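Alpha-glucosidase (Pseudoalteromonas sp. K8, PDB 5HQA) hydrolyses alpha-glucosides as a calcium-binding, chloride-activated member of glycoside hydrolase family 97, and binds the inhibitor acarbose in its active-site pocket. Local coordinates at residues E82-F87 and S98-A103; F328-P333 and R367-D372; G71-V76 and W554-A559. All coordinates share one frame; numbering follows the deposited sequence.

Interaction 1. Residues E82-F87 and S98-A103; sequences EVTVTF and SVRFKA. With FMT (formic acid), chain I.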
ATOM      1  N   GLU A  82      16.061  21.926  -1.178  1.00 14.40           N
ATOM      2  CA  GLU A  82      14.730  22.444  -0.916  1.00 14.08           C
ATOM      3  C   GLU A  82      14.673  23.897  -1.356  1.00 14.73           C
ATOM      4  O   GLU A  82      15.638  24.643  -1.171  1.00 14.76           O
ATOM      5  CB  GLU A  82      14.413  22.317   0.571  1.00 15.71           C
ATOM      6  CG  GLU A  82      13.013  22.701   1.008  1.00 19.60           C
ATOM      7  CD  GLU A  82      12.772  22.307   2.463  1.00 27.46           C
ATOM      8  OE1 GLU A  82      13.498  21.423   2.970  1.00 31.01           O
ATOM      9  OE2 GLU A  82      11.878  22.878   3.109  1.00 32.38           O
ATOM     10  N   VAL A  83      13.560  24.298  -1.960  1.00 13.93           N
ATOM     11  CA  VAL A  83      13.322  25.712  -2.224  1.00 14.99           C
ATOM     12  C   VAL A  83      11.864  26.018  -1.922  1.00 17.23           C
ATOM     13  O   VAL A  83      10.966  25.251  -2.281  1.00 17.13           O
ATOM     14  CB  VAL A  83      13.690  26.123  -3.667  1.00 14.71           C
ATOM     15  CG1 VAL A  83      12.755  25.478  -4.691  1.00 13.00           C
ATOM     16  CG2 VAL A  83      13.690  27.671  -3.800  1.00 14.20           C
ATOM     17  N   THR A  84      11.634  27.131  -1.232  1.00 13.92           N
ATOM     18  CA  THR A  84      10.294  27.655  -1.023  1.00 14.22           C
ATOM     19  C   THR A  84      10.140  28.876  -1.916  1.00 15.25           C
ATOM     20  O   THR A  84      10.912  29.838  -1.801  1.00 14.31           O
ATOM     21  CB  THR A  84      10.057  28.002   0.443  1.00 15.27           C
ATOM     22  OG1 THR A  84      10.295  26.837   1.243  1.00 18.87           O
ATOM     23  CG2 THR A  84       8.622  28.462   0.645  1.00 15.45           C
ATOM     24  N   VAL A  85       9.168  28.822  -2.824  1.00 13.45           N
ATOM     25  CA  VAL A  85       8.920  29.880  -3.796  1.00 13.93           C
ATOM     26  C   VAL A  85       7.657  30.606  -3.371  1.00 14.63           C
ATOM     27  O   VAL A  85       6.604  29.980  -3.224  1.00 14.07           O
ATOM     28  CB  VAL A  85       8.773  29.313  -5.216  1.00 13.65           C
ATOM     29  CG1 VAL A  85       8.607  30.442  -6.210  1.00 14.02           C
ATOM     30  CG2 VAL A  85       9.977  28.446  -5.563  1.00 13.58           C
ATOM     31  N   THR A  86       7.754  31.916  -3.158  1.00 14.24           N
ATOM     32  CA  THR A  86       6.608  32.705  -2.730  1.00 16.10           C
ATOM     33  C   THR A  86       6.043  33.455  -3.926  1.00 17.17           C
ATOM     34  O   THR A  86       6.792  34.114  -4.657  1.00 15.36           O
ATOM     35  CB  THR A  86       6.990  33.684  -1.619  1.00 19.37           C
ATOM     36  OG1 THR A  86       7.412  32.942  -0.474  1.00 19.51           O
ATOM     37  CG2 THR A  86       5.796  34.541  -1.234  1.00 19.26           C
ATOM     38  N   PHE A  87       4.730  33.340  -4.122  1.00 15.30           N
ATOM     39  CA  PHE A  87       4.005  34.016  -5.186  1.00 14.32           C
ATOM     40  C   PHE A  87       3.076  35.052  -4.577  1.00 17.91           C
ATOM     41  O   PHE A  87       2.475  34.817  -3.523  1.00 18.70           O
ATOM     42  CB  PHE A  87       3.161  33.039  -6.007  1.00 14.17           C
ATOM     43  CG  PHE A  87       3.946  31.943  -6.656  1.00 17.67           C
ATOM     44  CD1 PHE A  87       4.464  32.105  -7.934  1.00 18.93           C
ATOM     45  CD2 PHE A  87       4.150  30.739  -6.003  1.00 16.75           C
ATOM     46  CE1 PHE A  87       5.184  31.088  -8.541  1.00 18.85           C
ATOM     47  CE2 PHE A  87       4.864  29.721  -6.608  1.00 19.00           C
ATOM     48  CZ  PHE A  87       5.380  29.896  -7.879  1.00 17.28           C
ATOM     49  N   SER A  98       2.828  30.118  -1.137  1.00 13.43           N
ATOM     50  CA  SER A  98       4.141  29.585  -1.427  1.00 13.49           C
ATOM     51  C   SER A  98       4.016  28.133  -1.848  1.00 13.83           C
ATOM     52  O   SER A  98       3.045  27.453  -1.508  1.00 13.81           O
ATOM     53  CB  SER A  98       5.072  29.712  -0.216  1.00 13.89           C
ATOM     54  OG  SER A  98       5.281  31.083   0.105  1.00 16.20           O
ATOM     55  N   VAL A  99       4.991  27.666  -2.615  1.00 12.48           N
ATOM     56  CA  VAL A  99       5.122  26.251  -2.927  1.00 12.01           C
ATOM     57  C   VAL A  99       6.512  25.818  -2.487  1.00 16.60           C
ATOM     58  O   VAL A  99       7.508  26.473  -2.822  1.00 16.29           O
ATOM     59  CB  VAL A  99       4.888  25.962  -4.420  1.00 11.65           C
ATOM     60  CG1 VAL A  99       4.932  24.468  -4.668  1.00 15.73           C
ATOM     61  CG2 VAL A  99       3.520  26.475  -4.843  1.00 13.70           C
ATOM     62  N   ARG A 100       6.574  24.745  -1.707  1.00 12.96           N
ATOM     63  CA  ARG A 100       7.833  24.198  -1.221  1.00 12.15           C
ATOM     64  C   ARG A 100       8.160  22.985  -2.076  1.00 13.27           C
ATOM     65  O   ARG A 100       7.332  22.080  -2.197  1.00 13.10           O
ATOM     66  CB  ARG A 100       7.725  23.813   0.254  1.00 13.31           C
ATOM     67  CG  ARG A 100       9.030  23.319   0.887  1.00 14.93           C
ATOM     68  CD  ARG A 100       8.831  22.978   2.375  1.00 16.17           C
ATOM     69  NE  ARG A 100       8.287  24.125   3.100  1.00 16.62           N
ATOM     70  CZ  ARG A 100       9.015  25.072   3.688  1.00 18.30           C
ATOM     71  NH1 ARG A 100      10.348  25.026   3.678  1.00 16.04           N
ATOM     72  NH2 ARG A 100       8.397  26.075   4.295  1.00 18.48           N
ATOM     73  N   PHE A 101       9.348  22.978  -2.683  1.00 14.08           N
ATOM     74  CA  PHE A 101       9.832  21.862  -3.497  1.00 12.93           C
ATOM     75  C   PHE A 101      10.998  21.188  -2.797  1.00 15.13           C
ATOM     76  O   PHE A 101      11.915  21.868  -2.327  1.00 16.57           O
ATOM     77  CB  PHE A 101      10.300  22.330  -4.874  1.00 11.91           C
ATOM     78  CG  PHE A 101       9.209  22.890  -5.734  1.00 18.20           C
ATOM     79  CD1 PHE A 101       8.628  22.116  -6.733  1.00 20.24           C
ATOM     80  CD2 PHE A 101       8.775  24.189  -5.554  1.00 21.08           C
ATOM     81  CE1 PHE A 101       7.621  22.631  -7.532  1.00 18.02           C
ATOM     82  CE2 PHE A 101       7.777  24.712  -6.357  1.00 25.50           C
ATOM     83  CZ  PHE A 101       7.197  23.926  -7.341  1.00 19.74           C
ATOM     84  N   LYS A 102      10.981  19.855  -2.754  1.00 12.44           N
ATOM     85  CA  LYS A 102      12.106  19.069  -2.261  1.00 13.03           C
ATOM     86  C   LYS A 102      12.583  18.177  -3.395  1.00 17.21           C
ATOM     87  O   LYS A 102      11.797  17.404  -3.947  1.00 16.68           O
ATOM     88  CB  LYS A 102      11.714  18.235  -1.039  1.00 13.83           C
ATOM     89  CG  LYS A 102      11.396  19.062   0.203  1.00 15.14           C
ATOM     90  CD  LYS A 102      11.067  18.175   1.387  1.00 17.71           C
ATOM     91  CE  LYS A 102      10.962  18.965   2.678  1.00 21.80           C
ATOM     92  NZ  LYS A 102      10.856  18.042   3.852  1.00 27.38           N
ATOM     93  N   ALA A 103      13.860  18.291  -3.752  1.00 13.44           N
ATOM     94  CA  ALA A 103      14.424  17.545  -4.872  1.00 12.56           C
ATOM     95  C   ALA A 103      15.384  16.502  -4.317  1.00 15.50           C
ATOM     96  O   ALA A 103      16.418  16.855  -3.730  1.00 15.52           O
ATOM     97  CB  ALA A 103      15.131  18.483  -5.849  1.00 12.10           C
TER
HETATM   98  C   FMT I 708      11.532  28.358   4.519  1.00 42.11           C
HETATM   99  O1  FMT I 708      10.402  28.682   4.153  1.00 41.82           O
HETATM  100  O2  FMT I 708      11.758  27.628   5.490  1.00 40.46           O
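Strands 82-87 and 98-103 run antiparallel, their short axes 4.6 Å apart at 165°, with Val-83/Phe-101 and Val-85/Val-99 as hydrogen-bonded pairs; the 2.8 Å bond from Phe-101 N to Val-83 O is nearly straight. Glu-82, Thr-84, Arg-100 and Ser-98 occupy one face. There Arg-100 NH1 reaches Glu-82 OE2 in a 2.7 Å salt bridge, the oxygen lying close to the guanidinium plane, while the carboxylate is turned 83° against that plane. A bend at chi3 (-56°) sets NE where Glu-113 forms a second salt bridge with it. Thr-84 OG1 sits over one guanidinium face, 3.0 Å from NH1 of Arg-100, at an angle too poor for a hydrogen bond. A formic acid molecule, probably from the crystallisation liquor, accepts from Arg-100 NH2. Thr-86 OG1 and Ser-98 OG share a 2.9 Å hydrogen bond. The other face is apolar: Val-83 CG1 packs on Phe-101 CB at 4.0 Å, and Ile-14 touches Val-85 and Phe-101. An alanine at Arg-100 would probably leave the buried Glu-82 carboxylate without its salt-bridge mate and Glu-113 without this partner. The hairpin thus separates a charged, polar face from a hydrophobic one, and the paired charges probably offset part of the cost of burying Glu-82.

Interaction 2. Residues F328-P333 and R367-D372; sequences FSFTQP and RKQMAD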
ATOM      1  N   PHE A 328     -24.546  -4.067  11.984  1.00 20.32           N
ATOM      2  CA  PHE A 328     -23.377  -4.662  12.627  1.00 19.09           C
ATOM      3  C   PHE A 328     -23.236  -4.152  14.056  1.00 19.39           C
ATOM      4  O   PHE A 328     -23.319  -2.946  14.309  1.00 19.62           O
ATOM      5  CB  PHE A 328     -22.107  -4.323  11.844  1.00 17.49           C
ATOM      6  CG  PHE A 328     -21.873  -5.189  10.649  1.00 17.90           C
ATOM      7  CD1 PHE A 328     -21.872  -6.572  10.766  1.00 19.72           C
ATOM      8  CD2 PHE A 328     -21.641  -4.620   9.407  1.00 18.58           C
ATOM      9  CE1 PHE A 328     -21.641  -7.380   9.657  1.00 22.40           C
ATOM     10  CE2 PHE A 328     -21.413  -5.414   8.292  1.00 20.49           C
ATOM     11  CZ  PHE A 328     -21.414  -6.799   8.415  1.00 21.02           C
ATOM     12  N   SER A 329     -23.029  -5.075  14.990  1.00 17.68           N
ATOM     13  CA  SER A 329     -22.556  -4.740  16.325  1.00 18.71           C
ATOM     14  C   SER A 329     -21.054  -4.969  16.381  1.00 19.88           C
ATOM     15  O   SER A 329     -20.548  -5.969  15.861  1.00 19.96           O
ATOM     16  CB  SER A 329     -23.246  -5.591  17.394  1.00 19.49           C
ATOM     17  OG  SER A 329     -22.647  -5.396  18.668  1.00 20.15           O
ATOM     18  N   PHE A 330     -20.335  -4.042  17.004  1.00 16.21           N
ATOM     19  CA  PHE A 330     -18.898  -4.203  17.163  1.00 15.92           C
ATOM     20  C   PHE A 330     -18.517  -4.542  18.593  1.00 18.26           C
ATOM     21  O   PHE A 330     -17.332  -4.508  18.939  1.00 20.88           O
ATOM     22  CB  PHE A 330     -18.182  -2.952  16.655  1.00 15.37           C
ATOM     23  CG  PHE A 330     -18.467  -2.681  15.199  1.00 16.81           C
ATOM     24  CD1 PHE A 330     -17.814  -3.404  14.209  1.00 16.61           C
ATOM     25  CD2 PHE A 330     -19.427  -1.752  14.823  1.00 16.22           C
ATOM     26  CE1 PHE A 330     -18.089  -3.186  12.871  1.00 15.88           C
ATOM     27  CE2 PHE A 330     -19.706  -1.522  13.477  1.00 16.49           C
ATOM     28  CZ  PHE A 330     -19.036  -2.243  12.501  1.00 16.41           C
ATOM     29  N   THR A 331     -19.493  -4.910  19.419  1.00 18.12           N
ATOM     30  CA  THR A 331     -19.232  -5.398  20.765  1.00 20.27           C
ATOM     31  C   THR A 331     -19.884  -6.732  21.075  1.00 23.72           C
ATOM     32  O   THR A 331     -19.448  -7.394  22.023  1.00 24.90           O
ATOM     33  CB  THR A 331     -19.715  -4.386  21.818  1.00 21.37           C
ATOM     34  OG1 THR A 331     -21.084  -4.049  21.553  1.00 22.57           O
ATOM     35  CG2 THR A 331     -18.870  -3.125  21.795  1.00 21.30           C
ATOM     36  N   GLN A 332     -20.913  -7.148  20.330  1.00 20.50           N
ATOM     37  CA  GLN A 332     -21.697  -8.316  20.702  1.00 21.29           C
ATOM     38  C   GLN A 332     -21.337  -9.499  19.819  1.00 22.61           C
ATOM     39  O   GLN A 332     -21.723  -9.519  18.641  1.00 21.70           O
ATOM     40  CB  GLN A 332     -23.188  -8.013  20.590  1.00 26.08           C
ATOM     41  CG  GLN A 332     -24.072  -9.211  20.898  1.00 33.44           C
ATOM     42  CD  GLN A 332     -23.886  -9.708  22.326  1.00 42.86           C
ATOM     43  OE1 GLN A 332     -24.018  -8.940  23.285  1.00 43.97           O
ATOM     44  NE2 GLN A 332     -23.561 -10.996  22.472  1.00 43.59           N
ATOM     45  N   PRO A 333     -20.634 -10.506  20.327  1.00 24.18           N
ATOM     46  CA  PRO A 333     -20.360 -11.693  19.514  1.00 22.25           C
ATOM     47  C   PRO A 333     -21.602 -12.550  19.331  1.00 21.49           C
ATOM     48  O   PRO A 333     -22.563 -12.495  20.105  1.00 21.44           O
ATOM     49  CB  PRO A 333     -19.296 -12.437  20.327  1.00 23.41           C
ATOM     50  CG  PRO A 333     -19.586 -12.033  21.729  1.00 30.54           C
ATOM     51  CD  PRO A 333     -19.993 -10.588  21.651  1.00 27.19           C
ATOM     52  N   ARG A 367     -18.580   4.391  13.903  1.00 15.70           N
ATOM     53  CA  ARG A 367     -18.067   5.474  14.737  1.00 16.64           C
ATOM     54  C   ARG A 367     -18.764   5.511  16.093  1.00 19.99           C
ATOM     55  O   ARG A 367     -18.114   5.714  17.129  1.00 18.29           O
ATOM     56  CB  ARG A 367     -18.233   6.806  13.999  1.00 19.60           C
ATOM     57  CG  ARG A 367     -18.100   8.036  14.876  1.00 27.51           C
ATOM     58  CD  ARG A 367     -16.655   8.370  15.153  1.00 34.87           C
ATOM     59  NE  ARG A 367     -16.030   9.037  14.016  1.00 38.86           N
ATOM     60  CZ  ARG A 367     -15.375  10.191  14.077  1.00 29.58           C
ATOM     61  NH1 ARG A 367     -15.237  10.829  15.225  1.00 25.70           N
ATOM     62  NH2 ARG A 367     -14.840  10.695  12.981  1.00 29.04           N
ATOM     63  N   LYS A 368     -20.082   5.296  16.118  1.00 19.51           N
ATOM     64  CA  LYS A 368     -20.784   5.395  17.389  1.00 22.73           C
ATOM     65  C   LYS A 368     -20.415   4.266  18.337  1.00 22.40           C
ATOM     66  O   LYS A 368     -20.519   4.447  19.554  1.00 22.86           O
ATOM     67  CB  LYS A 368     -22.301   5.448  17.169  1.00 28.08           C
ATOM     68  CG  LYS A 368     -22.978   4.130  16.879  1.00 39.69           C
ATOM     69  CD  LYS A 368     -24.419   4.362  16.393  1.00 48.17           C
ATOM     70  CE  LYS A 368     -25.093   3.058  15.936  1.00 46.98           C
ATOM     71  NZ  LYS A 368     -26.025   3.251  14.772  1.00 43.19           N
ATOM     72  N   GLN A 369     -19.952   3.128  17.820  1.00 20.58           N
ATOM     73  CA  GLN A 369     -19.582   1.987  18.655  1.00 21.12           C
ATOM     74  C   GLN A 369     -18.078   1.853  18.847  1.00 19.14           C
ATOM     75  O   GLN A 369     -17.634   0.967  19.583  1.00 20.29           O
ATOM     76  CB  GLN A 369     -20.112   0.686  18.049  1.00 19.55           C
ATOM     77  CG  GLN A 369     -21.591   0.652  17.784  1.00 20.41           C
ATOM     78  CD  GLN A 369     -22.006  -0.674  17.187  1.00 22.83           C
ATOM     79  OE1 GLN A 369     -21.795  -1.733  17.791  1.00 21.15           O
ATOM     80  NE2 GLN A 369     -22.577  -0.632  15.984  1.00 20.65           N
ATOM     81  N   MET A 370     -17.292   2.715  18.207  1.00 19.64           N
ATOM     82  CA  MET A 370     -15.860   2.475  18.073  1.00 19.01           C
ATOM     83  C   MET A 370     -15.154   2.461  19.426  1.00 21.10           C
ATOM     84  O   MET A 370     -14.282   1.618  19.670  1.00 19.18           O
ATOM     85  CB  MET A 370     -15.265   3.542  17.161  1.00 18.96           C
ATOM     86  CG  MET A 370     -13.939   3.187  16.574  1.00 24.67           C
ATOM     87  SD  MET A 370     -13.361   4.527  15.522  1.00 22.89           S
ATOM     88  CE  MET A 370     -14.454   4.357  14.110  1.00 18.76           C
ATOM     89  N   ALA A 371     -15.505   3.391  20.318  1.00 21.05           N
ATOM     90  CA  ALA A 371     -14.844   3.431  21.620  1.00 21.74           C
ATOM     91  C   ALA A 371     -15.129   2.162  22.418  1.00 22.11           C
ATOM     92  O   ALA A 371     -14.213   1.569  23.007  1.00 22.67           O
ATOM     93  CB  ALA A 371     -15.283   4.671  22.397  1.00 21.48           C
ATOM     94  N   ASP A 372     -16.389   1.721  22.436  1.00 21.54           N
ATOM     95  CA  ASP A 372     -16.727   0.478  23.124  1.00 22.64           C
ATOM     96  C   ASP A 372     -16.053  -0.725  22.466  1.00 22.74           C
ATOM     97  O   ASP A 372     -15.636  -1.667  23.154  1.00 22.93           O
ATOM     98  CB  ASP A 372     -18.244   0.288  23.147  1.00 24.07           C
ATOM     99  CG  ASP A 372     -18.954   1.313  24.026  1.00 31.08           C
ATOM    100  OD1 ASP A 372     -18.308   1.896  24.922  1.00 30.67           O
ATOM    101  OD2 ASP A 372     -20.169   1.525  23.825  1.00 33.09           O
TER
HETATM  102  O   HOH W   1     -21.767  -1.827  20.466  1.00 27.65           O
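Gln-369 links helix 363-379 to the loop 328-333 with both ends of its side-chain amide. Gln-369 NE2 donates to Phe-328 O at 3.0 Å, nearly straight and in the planes of both groups. Gln-369 OE1 accepts from Phe-330 N at 2.8 Å, with this donor lying 40° above the amide carbonyl plane. The chain is extended beyond CG (chi2 180°), which carries CD across to the loop backbone. Phe-330 crosses the glutamine side chain at about a right angle, CD2 3.5 Å from Gln-369 NE2, with ring and amide planes 53° apart. Thr-331 CG2 rests on Asp-372 CB at 3.7 Å. A water that bonds Thr-331 OG1 donates to Gln-369 OE1, which so has a second donor.

Farther out, Ser-329 OG accepts from the backbone N of Thr-331 and of Gln-332, an ST turn and ST motif that shape the loop. Asn-365 holds both members of the first bond: its ND2 donates to Phe-328 O and its O accepts from Gln-369 NE2. His-357 meets the Phe-330 ring edge-to-face. The Phe-328 side chain lies about 7 Å from a bound acarbose unit (AC1). One neutral amide thus pairs with a backbone C=O and N-H, joining loop to helix in the catalytic region without using charge.

Interaction 3. Residues G71-V76 and W554-A559; sequences GERQTV and WQQSIA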
ATOM      1  N   GLY A  71       9.768  -1.791   9.420  1.00 14.74           N
ATOM      2  CA  GLY A  71       9.701  -1.369   8.039  1.00 13.58           C
ATOM      3  C   GLY A  71      10.446  -2.306   7.111  1.00 16.95           C
ATOM      4  O   GLY A  71      10.848  -3.411   7.486  1.00 14.32           O
ATOM      5  N   GLU A  72      10.597  -1.829   5.877  1.00 13.57           N
ATOM      6  CA  GLU A  72      11.348  -2.507   4.834  1.00 14.12           C
ATOM      7  C   GLU A  72      12.839  -2.211   4.922  1.00 14.23           C
ATOM      8  O   GLU A  72      13.641  -2.886   4.267  1.00 15.69           O
ATOM      9  CB  GLU A  72      10.791  -2.098   3.462  1.00 12.42           C
ATOM     10  CG  GLU A  72      11.007  -0.620   3.076  1.00 12.14           C
ATOM     11  CD  GLU A  72       9.948   0.353   3.617  1.00 19.59           C
ATOM     12  OE1 GLU A  72       9.783   0.478   4.855  1.00 15.63           O
ATOM     13  OE2 GLU A  72       9.289   1.023   2.785  1.00 18.53           O
ATOM     14  N   ARG A  73      13.225  -1.221   5.720  1.00 13.67           N
ATOM     15  CA  ARG A  73      14.620  -0.968   6.032  1.00 14.26           C
ATOM     16  C   ARG A  73      14.657  -0.248   7.370  1.00 15.47           C
ATOM     17  O   ARG A  73      13.712   0.458   7.734  1.00 16.51           O
ATOM     18  CB  ARG A  73      15.329  -0.151   4.938  1.00 13.97           C
ATOM     19  CG  ARG A  73      14.718   1.216   4.659  1.00 15.90           C
ATOM     20  CD  ARG A  73      15.419   1.903   3.473  1.00 17.63           C
ATOM     21  NE  ARG A  73      15.636   0.969   2.369  1.00 20.29           N
ATOM     22  CZ  ARG A  73      14.789   0.780   1.366  1.00 19.08           C
ATOM     23  NH1 ARG A  73      15.071  -0.102   0.420  1.00 21.93           N
ATOM     24  NH2 ARG A  73      13.663   1.469   1.299  1.00 17.13           N
ATOM     25  N   GLN A  74      15.753  -0.451   8.103  1.00 15.24           N
ATOM     26  CA  GLN A  74      15.871   0.110   9.441  1.00 15.73           C
ATOM     27  C   GLN A  74      16.269   1.582   9.408  1.00 17.94           C
ATOM     28  O   GLN A  74      15.700   2.395  10.146  1.00 18.24           O
ATOM     29  CB  GLN A  74      16.883  -0.700  10.239  1.00 16.52           C
ATOM     30  CG  GLN A  74      17.254  -0.093  11.568  1.00 20.12           C
ATOM     31  CD  GLN A  74      18.007  -1.082  12.426  1.00 29.03           C
ATOM     32  OE1 GLN A  74      18.181  -2.241  12.043  1.00 29.73           O
ATOM     33  NE2 GLN A  74      18.449  -0.639  13.597  1.00 31.89           N
ATOM     34  N   THR A  75      17.226   1.945   8.557  1.00 15.67           N
ATOM     35  CA  THR A  75      17.711   3.316   8.440  1.00 15.69           C
ATOM     36  C   THR A  75      17.256   3.921   7.116  1.00 15.18           C
ATOM     37  O   THR A  75      17.465   3.328   6.053  1.00 17.26           O
ATOM     38  CB  THR A  75      19.233   3.354   8.535  1.00 16.73           C
ATOM     39  OG1 THR A  75      19.635   2.762   9.774  1.00 21.49           O
ATOM     40  CG2 THR A  75      19.739   4.784   8.481  1.00 18.33           C
ATOM     41  N   VAL A  76      16.646   5.102   7.187  1.00 14.74           N
ATOM     42  CA  VAL A  76      16.165   5.829   6.016  1.00 14.14           C
ATOM     43  C   VAL A  76      17.007   7.084   5.886  1.00 15.32           C
ATOM     44  O   VAL A  76      17.075   7.891   6.821  1.00 17.27           O
ATOM     45  CB  VAL A  76      14.673   6.184   6.126  1.00 16.22           C
ATOM     46  CG1 VAL A  76      14.239   7.056   4.951  1.00 13.14           C
ATOM     47  CG2 VAL A  76      13.816   4.905   6.217  1.00 16.25           C
ATOM     48  N   TRP A 554      12.526  -5.930   8.158  1.00 14.31           N
ATOM     49  CA  TRP A 554      13.754  -5.995   7.389  1.00 13.24           C
ATOM     50  C   TRP A 554      14.656  -4.833   7.751  1.00 16.44           C
ATOM     51  O   TRP A 554      14.192  -3.696   7.876  1.00 17.42           O
ATOM     52  CB  TRP A 554      13.448  -5.954   5.887  1.00 12.69           C
ATOM     53  CG  TRP A 554      12.400  -6.948   5.468  1.00 12.32           C
ATOM     54  CD1 TRP A 554      11.068  -6.704   5.248  1.00 13.18           C
ATOM     55  CD2 TRP A 554      12.599  -8.343   5.220  1.00 12.35           C
ATOM     56  NE1 TRP A 554      10.428  -7.866   4.879  1.00 12.36           N
ATOM     57  CE2 TRP A 554      11.346  -8.888   4.857  1.00 13.19           C
ATOM     58  CE3 TRP A 554      13.716  -9.191   5.284  1.00 13.76           C
ATOM     59  CZ2 TRP A 554      11.180 -10.238   4.543  1.00 12.55           C
ATOM     60  CZ3 TRP A 554      13.551 -10.537   4.963  1.00 13.99           C
ATOM     61  CH2 TRP A 554      12.290 -11.044   4.599  1.00 12.75           C
ATOM     62  N   GLN A 555      15.951  -5.108   7.927  0.62 15.15           N
ATOM     63  CA  GLN A 555      16.854  -3.979   8.108  0.62 16.71           C
ATOM     64  C   GLN A 555      17.282  -3.360   6.785  0.62 16.02           C
ATOM     65  O   GLN A 555      17.669  -2.187   6.769  0.62 16.35           O
ATOM     66  CB  GLN A 555      18.085  -4.371   8.930  0.62 20.27           C
ATOM     67  CG  GLN A 555      18.817  -5.604   8.486  0.62 24.26           C
ATOM     68  CD  GLN A 555      20.105  -5.780   9.274  0.62 27.93           C
ATOM     69  OE1 GLN A 555      20.891  -4.839   9.389  0.62 30.73           O
ATOM     70  NE2 GLN A 555      20.315  -6.967   9.841  0.62 16.67           N
ATOM     71  N   GLN A 556      17.199  -4.102   5.679  1.00 13.97           N
ATOM     72  CA  GLN A 556      17.474  -3.533   4.363  1.00 15.01           C
ATOM     73  C   GLN A 556      16.663  -4.279   3.311  1.00 14.85           C
ATOM     74  O   GLN A 556      16.350  -5.459   3.473  1.00 13.22           O
ATOM     75  CB  GLN A 556      18.974  -3.579   4.021  1.00 21.53           C
ATOM     76  CG  GLN A 556      19.370  -2.764   2.774  1.00 26.53           C
ATOM     77  CD  GLN A 556      18.840  -1.319   2.793  1.00 27.00           C
ATOM     78  OE1 GLN A 556      17.716  -1.049   2.358  1.00 19.89           O
ATOM     79  NE2 GLN A 556      19.649  -0.392   3.312  0.53 24.88           N
ATOM     80  N   SER A 557      16.298  -3.568   2.245  1.00 14.05           N
ATOM     81  CA  SER A 557      15.596  -4.143   1.102  1.00 13.77           C
ATOM     82  C   SER A 557      16.206  -3.571  -0.171  1.00 15.88           C
ATOM     83  O   SER A 557      16.601  -2.398  -0.198  1.00 14.15           O
ATOM     84  CB  SER A 557      14.089  -3.826   1.123  1.00 12.56           C
ATOM     85  OG  SER A 557      13.429  -4.452   2.205  1.00 12.21           O
ATOM     86  N   ILE A 558      16.292  -4.398  -1.220  1.00 13.26           N
ATOM     87  CA  ILE A 558      16.816  -3.973  -2.520  1.00 14.38           C
ATOM     88  C   ILE A 558      16.037  -4.687  -3.612  1.00 14.16           C
ATOM     89  O   ILE A 558      16.098  -5.920  -3.707  1.00 13.95           O
ATOM     90  CB  ILE A 558      18.312  -4.292  -2.707  1.00 18.65           C
ATOM     91  CG1 ILE A 558      19.121  -3.937  -1.461  1.00 27.52           C
ATOM     92  CG2 ILE A 558      18.842  -3.564  -3.945  1.00 17.85           C
ATOM     93  CD1 ILE A 558      20.479  -4.610  -1.403  1.00 34.72           C
ATOM     94  N   ALA A 559      15.348  -3.930  -4.459  1.00 12.05           N
ATOM     95  CA  ALA A 559      14.837  -4.494  -5.704  1.00 12.35           C
ATOM     96  C   ALA A 559      16.017  -4.611  -6.663  1.00 13.89           C
ATOM     97  O   ALA A 559      16.571  -3.596  -7.100  1.00 13.05           O
ATOM     98  CB  ALA A 559      13.718  -3.631  -6.283  1.00 10.85           C
TER
HETATM   99  O   HOH W   2      18.902   0.178   7.035  1.00 19.18           O
HETATM  100  O   HOH W   3      18.992   2.589   3.944  1.00 50.60           O
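Gln-556 OE1 accepts two sound hydrogen bonds, one from each segment: Arg-73 NE donates to it at 2.9 Å, in the carbonyl plane and on a lone pair, and the backbone N of Ser-557 donates at the same length. A weak third bond comes from Arg-73 NH1. Arg-73 NH1 bonds more closely to Ser-557 O, at 2.8 Å and near the guanidinium plane, although the donor stands 42° above the plane of that carbonyl. Gln-556 is bent at chi2 (50°), which turns CD back toward Arg-73 even though its CB points away from the other segment. The guanidinium and amide planes are 39° apart. Asp-244 completes the arginine's partners through a salt bridge to NH2.

Ser-557 OG donates to Glu-72 O at 2.6 Å, on a lone pair, and is also hydrogen-bonded to Arg-572. The carboxylate of Glu-72 turns instead to a salt bridge with Arg-445. Backbone bonds flank this centre: Trp-554 N to Gly-71 O, and Gln-74 N to Gln-555 O at 2.9 Å. Gln-555 O also receives a water that accepts from Thr-75 N, while a second water joins Thr-75 O to Gln-556 NE2. Gln-555 and Gln-556 both face Lys-573 in a classic beta bulge at the start of strand 554-563.

The contact therefore joins the N-terminal and C-terminal regions mainly through polar bonds. The arginine's charge is met at Asp-244 by a carboxylate, while the neutral oxygens of Gln-556 and Ser-557 accept from NE and NH1 and are likely to be polarised by it.

Interaction 3 closes a loop of 477 residues, and the other two nest within it, interaction 1 before interaction 2. Strand 75-89 ties interactions 1 and 3 together: the loop leading into it, residues 71-74, meets the start of strand 554-563, and the strand's later part pairs with strand 95-104 in the nine-stranded antiparallel sheet. Their centres are 29 Å apart, nearest atoms about 12 Å. Interaction 2 belongs to the family region of the TIM-barrel clan, its centre 45 Å from that of interaction 1 and 37 Å from that of interaction 3. The three thus cover a hairpin in the N-terminal region, a loop-helix junction in the catalytic region and a joint between the terminal regions.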